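Local coordinates for protein probable transcriptional regulator (Pseudomonas aeruginosa PAO1, PDB 2GEN) that probably binds regulatory DNA through an N-terminal helix-turn-helix and controls transcription as a homodimeric member of the TetR family, at residues Leu87-Ile92 with Val157-His162; Ile92-Val96 with Leu177-Arg181; Ala102-His107 with Arg166-Ala170. One frame throughout, in Å; residues are numbered along the deposited sequence.

Interaction 1: residues Leu87-Ile92 with Val157-His162; sequences LVTSYI and VIGPAH
Tyr91 reaches from helix 80-97 across to helix 150-169 and meets three of its residues in turn. CB points toward the other helix, and CG, anti to the backbone N (chi1 180°), lays the ring alongside Ala161 and His162. Tyr91 CB lies 3.8 Å from CD1 of Ile158, the methyl that also presses on Leu87 O, an oxygen that accepts a hydrogen bond from Tyr66 of helix 51-76. Along one side of the ring, CD2 touches CB of Ala161, and farther out Tyr91 CE2 comes to 3.8 Å from Ala161 O, which sits at the ring edge near its plane. Ala161, whose side chain is a single methyl, also lets CD1 of Ile92 approach its CB to 3.8 Å. His162 turns its edge to one face of Tyr91: CD2 of His162 stands 3.6 Å from CZ of Tyr91, in an edge-to-face (T-shaped) pair with the planes at 72°. At the tip, Tyr91 OH shares a water with His162 O, to which the water donates. The imidazole is held from its other end as well, because ND1 bonds to Asp163 of the second subunit.

One turn earlier on helix 80-97 the packing is mostly aliphatic. Val157 CG1 is wedged between Leu87 and Val88, and Val88 CG2 lies against Val157 O at 3.3 Å. The axes of 87-92 and 157-162 run in the same general direction, approach to 9.4 Å and cross at -23°. This is buried helix-on-helix packing of the all-helical C-terminal domain of a TetR-family regulator, with residues of 157-162 also taking part in the dimer interface.

Interaction 2: residues Ile92-Val96 with Leu177-Arg181; sequences IDWVV and LADCR
Leu177 and Ile92 form the tight half of this contact, where the turn before helix 181-192 closes over helix 80-97. Leu177 splits its two methyls: CD1 meets Ile92 CD1 at 3.6 Å, while CD2 reaches Val95 CG1, also at 3.6 Å. Trp168 of helix 150-169 touches both Val95 and Leu177, which extends this apolar patch. Toward the exposed end, at Ala178, the fit slackens, with Val96 CG2 4.2 Å from Ala178 CB.

On the partly exposed side, Asp93 and Arg181 make a salt bridge. The arginine is extended from CG to NE, its CB resting on Ile92 CG2, and it offers the carboxylate its side-on edge. Arg181 NE donates to Asp93 OD1 at 2.9 Å. Beside it, Arg181 NH2 donates to Asp93 OD2 at 2.8 Å, the straighter bond of the two at 162°. Both oxygens accept through their syn lone pairs, and the two planes are only 8° apart, so the paired bonds fix the rotation of both groups. Because Arg181 opens helix 181-192, the pair ties the start of that helix to helix 80-97. The chemistry implies apolar packing inside and a two-bond ion pair at the partly exposed edge; the paired geometry is consistent with both groups being charged.

Interaction 3: residues Ala102-His107 with Arg166-Ala170; sequences ARFILH and RQWLA
The guanidinium groups of Arg103 and Arg166 meet the opposite helix in different ways. That of Arg103 has Leu169 CD2 over one face, 3.7 Å from Arg103 NH2, and Leu169 O at its edge, close to its plane. That of Arg166 takes Leu106 CD2 over one face, 3.7 Å from Arg166 NH2. The imidazole of His107 lies near Arg166 NH1 as well, but obliquely and without a bond.

Leu169 O is the polar focus. Arg103 NH2 donates to Leu169 O at 3.3 Å, nearly in line at 158° and tilted 17° from the carbonyl plane, and Arg103 NE adds a weak bond to the same oxygen at 3.5 Å. A bend at chi3 (-80°) turns the end of the Arg103 chain onto this carbonyl, at the last turn of helix 150-169, where the following residues no longer continue the helix. The other terminal nitrogen, NH1, forms a salt bridge with Asp100, so the group is held from two sides.

Between the two arginines, Leu106 and Leu169 meet through their CD1 methyls. Leu169 CD1 has two partners, Ala102 CB and Leu106 CD1, each 3.8 Å away, and the two leucine side chains cross at about a right angle. Ala102 carries the packing inward to Trp94 and Val95 of helix 80-97, while Arg166 packs on Arg166 of the second subunit. A small leucine-alanine cluster flanked by two arginines thus joins the C-terminal end of helix 150-169 to the first half of helix 99-114. Arg103 satisfies a carbonyl at the helix end, while Asp100 probably balances its charge.

Overall arrangement
Interaction 1 is the buried one, interaction 2 is partly buried and interaction 3 lies at the surface, and the chemistry follows: aliphatic and aromatic packing in the first, packing edged by a carboxylate-guanidinium pair in the second, leucines flanked by arginines in the third. Interactions 1 and 2 share Ile92 and helix 80-97, which therefore meets helix 150-169 on one stretch and the turn at 177-181 on the next. Interactions 1 and 3 both use helix 150-169, the latter at its C-terminal end. Trp94, Val95 and Trp168 bridge interactions 2 and 3, whose centres lie about 13 Å apart. Only interaction 2 carries a salt bridge between its own segments.

Interaction 1: residues Leu87-Ile92 with Val157-His162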
ATOM      1  N   LEU A  87     -16.720   5.546  -2.734  1.00 12.77           N
ATOM      2  CA  LEU A  87     -15.270   5.629  -2.559  1.00 15.19           C
ATOM      3  C   LEU A  87     -14.605   4.324  -2.999  1.00 14.65           C
ATOM      4  O   LEU A  87     -13.537   4.359  -3.582  1.00 17.44           O
ATOM      5  CB  LEU A  87     -14.942   5.890  -1.093  1.00 14.36           C
ATOM      6  CG  LEU A  87     -15.426   7.281  -0.587  1.00 19.36           C
ATOM      7  CD1 LEU A  87     -15.396   7.362   0.952  1.00 19.21           C
ATOM      8  CD2 LEU A  87     -14.553   8.389  -1.158  1.00 24.22           C
ATOM      9  N   VAL A  88     -15.270   3.211  -2.726  1.00 14.96           N
ATOM     10  CA  VAL A  88     -14.699   1.894  -3.037  1.00 15.68           C
ATOM     11  C   VAL A  88     -14.913   1.498  -4.489  1.00 15.11           C
ATOM     12  O   VAL A  88     -13.935   1.184  -5.177  1.00 14.11           O
ATOM     13  CB  VAL A  88     -15.274   0.825  -2.134  1.00 15.65           C
ATOM     14  CG1 VAL A  88     -14.737  -0.645  -2.523  1.00 17.31           C
ATOM     15  CG2 VAL A  88     -14.853   1.125  -0.661  1.00 17.36           C
ATOM     16  N   THR A  89     -16.170   1.529  -4.946  1.00 14.27           N
ATOM     17  CA  THR A  89     -16.392   1.096  -6.390  1.00 14.97           C
ATOM     18  C   THR A  89     -15.629   1.989  -7.370  1.00 15.85           C
ATOM     19  O   THR A  89     -15.195   1.504  -8.400  1.00 17.66           O
ATOM     20  CB  THR A  89     -17.872   1.066  -6.753  1.00 16.26           C
ATOM     21  OG1 THR A  89     -18.408   2.394  -6.658  1.00 15.56           O
ATOM     22  CG2 THR A  89     -18.624   0.167  -5.796  1.00 16.21           C
ATOM     23  N   SER A  90     -15.487   3.296  -7.100  1.00 14.13           N
ATOM     24  CA  SER A  90     -14.768   4.178  -8.006  1.00 15.88           C
ATOM     25  C   SER A  90     -13.311   3.753  -8.155  1.00 16.62           C
ATOM     26  O   SER A  90     -12.758   3.755  -9.260  1.00 15.99           O
ATOM     27  CB  SER A  90     -14.888   5.653  -7.583  1.00 15.12           C
ATOM     28  OG  SER A  90     -16.229   6.050  -7.644  1.00 16.93           O
ATOM     29  N   TYR A  91     -12.695   3.358  -7.033  1.00 15.99           N
ATOM     30  CA  TYR A  91     -11.308   2.972  -7.078  1.00 17.33           C
ATOM     31  C   TYR A  91     -11.137   1.635  -7.811  1.00 16.86           C
ATOM     32  O   TYR A  91     -10.326   1.544  -8.736  1.00 18.14           O
ATOM     33  CB  TYR A  91     -10.724   2.906  -5.658  1.00 17.22           C
ATOM     34  CG  TYR A  91      -9.304   2.503  -5.731  1.00 18.38           C
ATOM     35  CD1 TYR A  91      -8.346   3.383  -6.279  1.00 21.61           C
ATOM     36  CD2 TYR A  91      -8.895   1.227  -5.320  1.00 19.32           C
ATOM     37  CE1 TYR A  91      -6.990   2.994  -6.381  1.00 24.59           C
ATOM     38  CE2 TYR A  91      -7.558   0.836  -5.418  1.00 21.28           C
ATOM     39  CZ  TYR A  91      -6.627   1.713  -5.934  1.00 22.85           C
ATOM     40  OH  TYR A  91      -5.311   1.321  -6.060  1.00 27.14           O
ATOM     41  N   ILE A  92     -11.949   0.651  -7.457  1.00 16.50           N
ATOM     42  CA  ILE A  92     -11.832  -0.699  -8.020  1.00 15.71           C
ATOM     43  C   ILE A  92     -12.097  -0.598  -9.536  1.00 16.24           C
ATOM     44  O   ILE A  92     -11.304  -1.070 -10.333  1.00 17.17           O
ATOM     45  CB  ILE A  92     -12.793  -1.674  -7.316  1.00 16.96           C
ATOM     46  CG1 ILE A  92     -12.298  -1.933  -5.877  1.00 16.59           C
ATOM     47  CG2 ILE A  92     -12.921  -2.998  -8.163  1.00 17.01           C
ATOM     48  CD1 ILE A  92     -10.955  -2.585  -5.798  1.00 27.78           C
ATOM     49  N   VAL A 157     -12.145   2.564   5.033  1.00 18.54           N
ATOM     50  CA  VAL A 157     -12.985   2.486   3.815  1.00 18.80           C
ATOM     51  C   VAL A 157     -12.203   2.009   2.582  1.00 18.89           C
ATOM     52  O   VAL A 157     -12.701   1.105   1.835  1.00 19.63           O
ATOM     53  CB  VAL A 157     -13.697   3.844   3.540  1.00 19.05           C
ATOM     54  CG1 VAL A 157     -14.405   3.826   2.128  1.00 23.97           C
ATOM     55  CG2 VAL A 157     -14.700   4.084   4.627  1.00 20.94           C
ATOM     56  N   ILE A 158     -11.022   2.577   2.366  1.00 16.84           N
ATOM     57  CA  ILE A 158     -10.241   2.298   1.128  1.00 19.30           C
ATOM     58  C   ILE A 158      -9.084   1.311   1.271  1.00 19.20           C
ATOM     59  O   ILE A 158      -8.521   0.842   0.252  1.00 19.98           O
ATOM     60  CB  ILE A 158      -9.772   3.628   0.417  1.00 20.41           C
ATOM     61  CG1 ILE A 158      -9.550   3.436  -1.094  1.00 22.07           C
ATOM     62  CG2 ILE A 158      -8.555   4.204   1.066  1.00 18.39           C
ATOM     63  CD1 ILE A 158     -10.860   3.091  -1.819  1.00 25.82           C
ATOM     64  N   GLY A 159      -8.655   1.023   2.519  1.00 18.19           N
ATOM     65  CA  GLY A 159      -7.466   0.179   2.727  1.00 16.39           C
ATOM     66  C   GLY A 159      -7.623  -1.212   2.081  1.00 15.65           C
ATOM     67  O   GLY A 159      -6.704  -1.629   1.394  1.00 16.91           O
ATOM     68  N   PRO A 160      -8.740  -1.908   2.341  1.00 15.39           N
ATOM     69  CA  PRO A 160      -8.863  -3.237   1.676  1.00 16.43           C
ATOM     70  C   PRO A 160      -8.749  -3.185   0.145  1.00 17.16           C
ATOM     71  O   PRO A 160      -7.988  -3.978  -0.458  1.00 17.86           O
ATOM     72  CB  PRO A 160     -10.226  -3.740   2.140  1.00 17.12           C
ATOM     73  CG  PRO A 160     -10.377  -3.158   3.526  1.00 16.15           C
ATOM     74  CD  PRO A 160      -9.868  -1.720   3.275  1.00 14.52           C
ATOM     75  N   ALA A 161      -9.475  -2.265  -0.493  1.00 17.77           N
ATOM     76  CA  ALA A 161      -9.384  -2.089  -1.926  1.00 18.03           C
ATOM     77  C   ALA A 161      -7.968  -1.736  -2.373  1.00 18.16           C
ATOM     78  O   ALA A 161      -7.480  -2.326  -3.313  1.00 18.53           O
ATOM     79  CB  ALA A 161     -10.410  -0.998  -2.409  1.00 17.20           C
ATOM     80  N   HIS A 162      -7.289  -0.774  -1.720  1.00 19.18           N
ATOM     81  CA  HIS A 162      -5.915  -0.470  -2.041  1.00 20.50           C
ATOM     82  C   HIS A 162      -5.031  -1.732  -1.931  1.00 19.85           C
ATOM     83  O   HIS A 162      -4.173  -2.004  -2.802  1.00 19.69           O
ATOM     84  CB  HIS A 162      -5.367   0.608  -1.086  1.00 21.91           C
ATOM     85  CG  HIS A 162      -5.752   2.008  -1.442  1.00 22.37           C
ATOM     86  ND1 HIS A 162      -5.383   3.097  -0.658  1.00 25.72           N
ATOM     87  CD2 HIS A 162      -6.471   2.517  -2.479  1.00 25.98           C
ATOM     88  CE1 HIS A 162      -5.830   4.212  -1.221  1.00 26.17           C
ATOM     89  NE2 HIS A 162      -6.495   3.890  -2.324  1.00 26.78           N
TER
HETATM   90  O   HOH W   1      -3.354   0.292  -4.033  1.00 36.33           O

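Interaction 2: residues Ile92-Val96 with Leu177-Arg181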
ATOM      1  N   ILE A  92     -11.949   0.651  -7.457  1.00 16.50           N
ATOM      2  CA  ILE A  92     -11.832  -0.699  -8.020  1.00 15.71           C
ATOM      3  C   ILE A  92     -12.097  -0.598  -9.536  1.00 16.24           C
ATOM      4  O   ILE A  92     -11.304  -1.070 -10.333  1.00 17.17           O
ATOM      5  CB  ILE A  92     -12.793  -1.674  -7.316  1.00 16.96           C
ATOM      6  CG1 ILE A  92     -12.298  -1.933  -5.877  1.00 16.59           C
ATOM      7  CG2 ILE A  92     -12.921  -2.998  -8.163  1.00 17.01           C
ATOM      8  CD1 ILE A  92     -10.955  -2.585  -5.798  1.00 27.78           C
ATOM      9  N   ASP A  93     -13.169   0.091  -9.897  1.00 16.02           N
ATOM     10  CA  ASP A  93     -13.540   0.202 -11.340  1.00 16.65           C
ATOM     11  C   ASP A  93     -12.449   0.897 -12.123  1.00 17.91           C
ATOM     12  O   ASP A  93     -12.143   0.481 -13.225  1.00 19.22           O
ATOM     13  CB  ASP A  93     -14.847   0.936 -11.485  1.00 17.18           C
ATOM     14  CG  ASP A  93     -16.016   0.127 -10.953  1.00 16.47           C
ATOM     15  OD1 ASP A  93     -15.825  -1.092 -10.644  1.00 20.47           O
ATOM     16  OD2 ASP A  93     -17.146   0.672 -10.856  1.00 18.64           O
ATOM     17  N   TRP A  94     -11.888   1.990 -11.569  1.00 17.21           N
ATOM     18  CA  TRP A  94     -10.839   2.729 -12.236  1.00 17.73           C
ATOM     19  C   TRP A  94      -9.577   1.839 -12.437  1.00 18.76           C
ATOM     20  O   TRP A  94      -8.968   1.827 -13.531  1.00 19.64           O
ATOM     21  CB  TRP A  94     -10.512   4.037 -11.480  1.00 18.41           C
ATOM     22  CG  TRP A  94      -9.529   4.883 -12.273  1.00 19.41           C
ATOM     23  CD1 TRP A  94      -9.825   5.839 -13.254  1.00 22.74           C
ATOM     24  CD2 TRP A  94      -8.118   4.821 -12.188  1.00 21.33           C
ATOM     25  NE1 TRP A  94      -8.644   6.369 -13.751  1.00 23.97           N
ATOM     26  CE2 TRP A  94      -7.591   5.769 -13.114  1.00 21.66           C
ATOM     27  CE3 TRP A  94      -7.229   4.069 -11.407  1.00 23.53           C
ATOM     28  CZ2 TRP A  94      -6.200   5.962 -13.277  1.00 21.59           C
ATOM     29  CZ3 TRP A  94      -5.842   4.284 -11.564  1.00 24.67           C
ATOM     30  CH2 TRP A  94      -5.367   5.216 -12.496  1.00 21.17           C
ATOM     31  N   VAL A  95      -9.228   1.057 -11.407  1.00 17.46           N
ATOM     32  CA  VAL A  95      -8.068   0.165 -11.507  1.00 18.78           C
ATOM     33  C   VAL A  95      -8.336  -0.911 -12.581  1.00 19.92           C
ATOM     34  O   VAL A  95      -7.458  -1.178 -13.404  1.00 21.20           O
ATOM     35  CB  VAL A  95      -7.774  -0.483 -10.167  1.00 18.60           C
ATOM     36  CG1 VAL A  95      -6.803  -1.689 -10.327  1.00 20.24           C
ATOM     37  CG2 VAL A  95      -7.265   0.598  -9.179  1.00 18.86           C
ATOM     38  N   VAL A  96      -9.521  -1.507 -12.553  1.00 20.16           N
ATOM     39  CA  VAL A  96      -9.841  -2.614 -13.506  1.00 20.90           C
ATOM     40  C   VAL A  96      -9.751  -2.091 -14.972  1.00 21.15           C
ATOM     41  O   VAL A  96      -9.283  -2.812 -15.862  1.00 21.39           O
ATOM     42  CB  VAL A  96     -11.206  -3.258 -13.212  1.00 21.12           C
ATOM     43  CG1 VAL A  96     -11.631  -4.180 -14.400  1.00 22.99           C
ATOM     44  CG2 VAL A  96     -11.133  -4.059 -11.913  1.00 21.31           C
ATOM     45  N   LEU A 177      -9.917  -9.058  -9.442  1.00 32.20           N
ATOM     46  CA  LEU A 177     -10.292  -7.809  -8.725  1.00 31.27           C
ATOM     47  C   LEU A 177     -11.754  -7.390  -8.925  1.00 30.55           C
ATOM     48  O   LEU A 177     -12.411  -7.082  -7.922  1.00 29.61           O
ATOM     49  CB  LEU A 177      -9.341  -6.637  -9.039  1.00 32.09           C
ATOM     50  CG  LEU A 177      -9.524  -5.374  -8.172  1.00 31.56           C
ATOM     51  CD1 LEU A 177      -9.307  -5.652  -6.680  1.00 33.33           C
ATOM     52  CD2 LEU A 177      -8.614  -4.237  -8.636  1.00 29.58           C
ATOM     53  N   ALA A 178     -12.273  -7.410 -10.169  1.00 29.95           N
ATOM     54  CA  ALA A 178     -13.681  -7.090 -10.429  1.00 29.50           C
ATOM     55  C   ALA A 178     -14.630  -8.009  -9.677  1.00 28.80           C
ATOM     56  O   ALA A 178     -15.701  -7.576  -9.288  1.00 29.78           O
ATOM     57  CB  ALA A 178     -14.011  -7.114 -11.950  1.00 30.20           C
ATOM     58  N   ASP A 179     -14.232  -9.271  -9.437  1.00 28.09           N
ATOM     59  CA  ASP A 179     -15.106 -10.210  -8.727  1.00 28.38           C
ATOM     60  C   ASP A 179     -15.178  -9.909  -7.228  1.00 27.35           C
ATOM     61  O   ASP A 179     -15.948 -10.530  -6.528  1.00 28.42           O
ATOM     62  CB  ASP A 179     -14.646 -11.682  -8.899  1.00 28.35           C
ATOM     63  CG  ASP A 179     -15.048 -12.304 -10.244  1.00 32.54           C
ATOM     64  OD1 ASP A 179     -15.936 -11.752 -10.935  1.00 34.07           O
ATOM     65  OD2 ASP A 179     -14.455 -13.378 -10.587  1.00 34.14           O
ATOM     66  N   CYS A 180     -14.358  -8.986  -6.722  1.00 26.20           N
ATOM     67  CA  CYS A 180     -14.435  -8.642  -5.295  1.00 24.68           C
ATOM     68  C   CYS A 180     -15.033  -7.241  -5.102  1.00 23.48           C
ATOM     69  O   CYS A 180     -15.090  -6.755  -3.984  1.00 22.71           O
ATOM     70  CB  CYS A 180     -13.054  -8.643  -4.675  1.00 25.36           C
ATOM     71  SG  CYS A 180     -12.258 -10.280  -4.791  1.00 30.11           S
ATOM     72  N   ARG A 181     -15.497  -6.630  -6.175  1.00 22.81           N
ATOM     73  CA  ARG A 181     -16.033  -5.256  -6.083  1.00 22.22           C
ATOM     74  C   ARG A 181     -17.189  -5.137  -5.084  1.00 23.07           C
ATOM     75  O   ARG A 181     -17.139  -4.269  -4.176  1.00 22.25           O
ATOM     76  CB  ARG A 181     -16.460  -4.748  -7.478  1.00 21.60           C
ATOM     77  CG  ARG A 181     -17.194  -3.402  -7.452  1.00 19.52           C
ATOM     78  CD  ARG A 181     -17.820  -3.282  -8.807  1.00 21.56           C
ATOM     79  NE  ARG A 181     -18.152  -1.937  -9.226  1.00 17.86           N
ATOM     80  CZ  ARG A 181     -19.362  -1.400  -9.126  1.00 17.66           C
ATOM     81  NH1 ARG A 181     -20.395  -2.040  -8.515  1.00 20.67           N
ATOM     82  NH2 ARG A 181     -19.557  -0.204  -9.625  1.00 16.55           N
TER

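Interaction 3: residues Ala102-His107 with Arg166-Ala170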
ATOM      1  N   ALA A 102      -2.876   2.304 -12.904  1.00 23.66           N
ATOM      2  CA  ALA A 102      -2.899   2.036 -11.439  1.00 23.78           C
ATOM      3  C   ALA A 102      -1.507   1.616 -10.940  1.00 24.97           C
ATOM      4  O   ALA A 102      -1.017   2.118  -9.914  1.00 24.94           O
ATOM      5  CB  ALA A 102      -3.939   0.946 -11.089  1.00 23.39           C
ATOM      6  N   ARG A 103      -0.878   0.682 -11.660  1.00 25.61           N
ATOM      7  CA  ARG A 103       0.467   0.224 -11.292  1.00 27.35           C
ATOM      8  C   ARG A 103       1.415   1.416 -11.222  1.00 26.77           C
ATOM      9  O   ARG A 103       2.187   1.558 -10.268  1.00 27.45           O
ATOM     10  CB  ARG A 103       0.954  -0.799 -12.304  1.00 27.80           C
ATOM     11  CG  ARG A 103       1.936  -1.761 -11.735  1.00 33.47           C
ATOM     12  CD  ARG A 103       2.285  -2.804 -12.800  1.00 35.01           C
ATOM     13  NE  ARG A 103       1.247  -3.829 -12.869  1.00 33.56           N
ATOM     14  CZ  ARG A 103       0.359  -3.958 -13.844  1.00 35.67           C
ATOM     15  NH1 ARG A 103       0.366  -3.120 -14.866  1.00 40.79           N
ATOM     16  NH2 ARG A 103      -0.551  -4.933 -13.789  1.00 38.52           N
ATOM     17  N   PHE A 104       1.329   2.287 -12.228  1.00 27.25           N
ATOM     18  CA  PHE A 104       2.216   3.438 -12.328  1.00 26.94           C
ATOM     19  C   PHE A 104       2.024   4.332 -11.107  1.00 28.03           C
ATOM     20  O   PHE A 104       3.000   4.715 -10.448  1.00 28.73           O
ATOM     21  CB  PHE A 104       1.943   4.225 -13.613  1.00 26.97           C
ATOM     22  CG  PHE A 104       2.702   5.516 -13.700  1.00 26.73           C
ATOM     23  CD1 PHE A 104       4.044   5.525 -14.149  1.00 27.81           C
ATOM     24  CD2 PHE A 104       2.094   6.724 -13.362  1.00 25.22           C
ATOM     25  CE1 PHE A 104       4.758   6.713 -14.219  1.00 26.32           C
ATOM     26  CE2 PHE A 104       2.794   7.940 -13.438  1.00 28.48           C
ATOM     27  CZ  PHE A 104       4.155   7.921 -13.880  1.00 28.09           C
ATOM     28  N   ILE A 105       0.769   4.638 -10.769  1.00 27.27           N
ATOM     29  CA  ILE A 105       0.470   5.497  -9.631  1.00 29.41           C
ATOM     30  C   ILE A 105       1.008   4.895  -8.322  1.00 29.84           C
ATOM     31  O   ILE A 105       1.562   5.607  -7.506  1.00 30.39           O
ATOM     32  CB  ILE A 105      -1.067   5.754  -9.482  1.00 28.90           C
ATOM     33  CG1 ILE A 105      -1.552   6.694 -10.587  1.00 30.99           C
ATOM     34  CG2 ILE A 105      -1.391   6.377  -8.095  1.00 30.01           C
ATOM     35  CD1 ILE A 105      -3.048   6.811 -10.627  1.00 32.66           C
ATOM     36  N   LEU A 106       0.838   3.584  -8.144  1.00 31.41           N
ATOM     37  CA  LEU A 106       1.233   2.902  -6.917  1.00 33.38           C
ATOM     38  C   LEU A 106       2.743   2.893  -6.728  1.00 35.16           C
ATOM     39  O   LEU A 106       3.221   2.700  -5.605  1.00 36.23           O
ATOM     40  CB  LEU A 106       0.671   1.467  -6.879  1.00 33.74           C
ATOM     41  CG  LEU A 106      -0.833   1.330  -6.685  1.00 34.68           C
ATOM     42  CD1 LEU A 106      -1.186  -0.148  -6.646  1.00 37.66           C
ATOM     43  CD2 LEU A 106      -1.284   2.049  -5.411  1.00 35.93           C
ATOM     44  N   HIS A 107       3.502   3.109  -7.802  1.00 36.13           N
ATOM     45  CA  HIS A 107       4.962   3.051  -7.692  1.00 38.00           C
ATOM     46  C   HIS A 107       5.676   4.390  -7.862  1.00 37.65           C
ATOM     47  O   HIS A 107       6.906   4.463  -7.729  1.00 38.74           O
ATOM     48  CB  HIS A 107       5.510   1.984  -8.630  1.00 38.61           C
ATOM     49  CG  HIS A 107       5.017   0.606  -8.302  1.00 42.30           C
ATOM     50  ND1 HIS A 107       4.586  -0.284  -9.265  1.00 44.66           N
ATOM     51  CD2 HIS A 107       4.885  -0.033  -7.111  1.00 43.76           C
ATOM     52  CE1 HIS A 107       4.221  -1.415  -8.682  1.00 46.02           C
ATOM     53  NE2 HIS A 107       4.394  -1.289  -7.376  1.00 46.47           N
ATOM     54  N   ARG A 166      -3.214  -3.674  -5.056  1.00 24.42           N
ATOM     55  CA  ARG A 166      -1.751  -3.852  -5.043  1.00 26.32           C
ATOM     56  C   ARG A 166      -1.355  -5.334  -5.313  1.00 26.72           C
ATOM     57  O   ARG A 166      -0.560  -5.624  -6.230  1.00 27.55           O
ATOM     58  CB  ARG A 166      -1.200  -3.330  -3.699  1.00 25.88           C
ATOM     59  CG  ARG A 166       0.267  -3.005  -3.680  1.00 30.32           C
ATOM     60  CD  ARG A 166       0.715  -2.308  -2.345  1.00 29.78           C
ATOM     61  NE  ARG A 166       0.515  -0.857  -2.256  1.00 36.64           N
ATOM     62  CZ  ARG A 166       1.342   0.071  -2.759  1.00 37.72           C
ATOM     63  NH1 ARG A 166       2.425  -0.280  -3.446  1.00 35.72           N
ATOM     64  NH2 ARG A 166       1.064   1.362  -2.606  1.00 39.54           N
ATOM     65  N   GLN A 167      -1.969  -6.268  -4.580  1.00 26.46           N
ATOM     66  CA  GLN A 167      -1.664  -7.703  -4.727  1.00 26.75           C
ATOM     67  C   GLN A 167      -2.070  -8.220  -6.087  1.00 27.64           C
ATOM     68  O   GLN A 167      -1.338  -8.988  -6.724  1.00 28.17           O
ATOM     69  CB  GLN A 167      -2.392  -8.496  -3.648  1.00 27.13           C
ATOM     70  CG  GLN A 167      -1.984  -8.080  -2.210  1.00 28.63           C
ATOM     71  CD  GLN A 167      -0.487  -8.236  -1.989  1.00 35.95           C
ATOM     72  OE1 GLN A 167       0.241  -7.246  -1.886  1.00 39.14           O
ATOM     73  NE2 GLN A 167      -0.019  -9.482  -1.949  1.00 38.16           N
ATOM     74  N   TRP A 168      -3.256  -7.809  -6.530  1.00 26.96           N
ATOM     75  CA  TRP A 168      -3.784  -8.236  -7.824  1.00 28.68           C
ATOM     76  C   TRP A 168      -2.909  -7.786  -8.989  1.00 29.40           C
ATOM     77  O   TRP A 168      -2.590  -8.576  -9.891  1.00 29.58           O
ATOM     78  CB  TRP A 168      -5.215  -7.723  -7.992  1.00 28.56           C
ATOM     79  CG  TRP A 168      -5.818  -8.070  -9.324  1.00 29.32           C
ATOM     80  CD1 TRP A 168      -6.249  -9.308  -9.742  1.00 30.22           C
ATOM     81  CD2 TRP A 168      -6.099  -7.159 -10.395  1.00 28.86           C
ATOM     82  NE1 TRP A 168      -6.770  -9.212 -11.016  1.00 32.13           N
ATOM     83  CE2 TRP A 168      -6.687  -7.904 -11.438  1.00 29.46           C
ATOM     84  CE3 TRP A 168      -5.903  -5.781 -10.575  1.00 27.62           C
ATOM     85  CZ2 TRP A 168      -7.071  -7.313 -12.655  1.00 31.00           C
ATOM     86  CZ3 TRP A 168      -6.308  -5.185 -11.793  1.00 27.90           C
ATOM     87  CH2 TRP A 168      -6.878  -5.948 -12.807  1.00 29.32           C
ATOM     88  N   LEU A 169      -2.532  -6.516  -8.987  1.00 29.75           N
ATOM     89  CA  LEU A 169      -1.701  -5.948 -10.036  1.00 30.20           C
ATOM     90  C   LEU A 169      -0.332  -6.604 -10.110  1.00 32.03           C
ATOM     91  O   LEU A 169       0.245  -6.730 -11.193  1.00 32.80           O
ATOM     92  CB  LEU A 169      -1.531  -4.449  -9.819  1.00 29.26           C
ATOM     93  CG  LEU A 169      -2.793  -3.606 -10.088  1.00 26.86           C
ATOM     94  CD1 LEU A 169      -2.646  -2.232  -9.404  1.00 25.99           C
ATOM     95  CD2 LEU A 169      -3.137  -3.470 -11.599  1.00 26.91           C
ATOM     96  N   ALA A 170       0.179  -7.012  -8.949  1.00 32.64           N
ATOM     97  CA  ALA A 170       1.488  -7.667  -8.861  1.00 34.45           C
ATOM     98  C   ALA A 170       1.406  -9.169  -9.174  1.00 35.38           C
ATOM     99  O   ALA A 170       2.416  -9.877  -9.097  1.00 36.66           O
ATOM    100  CB  ALA A 170       2.076  -7.431  -7.464  1.00 34.56           C
TER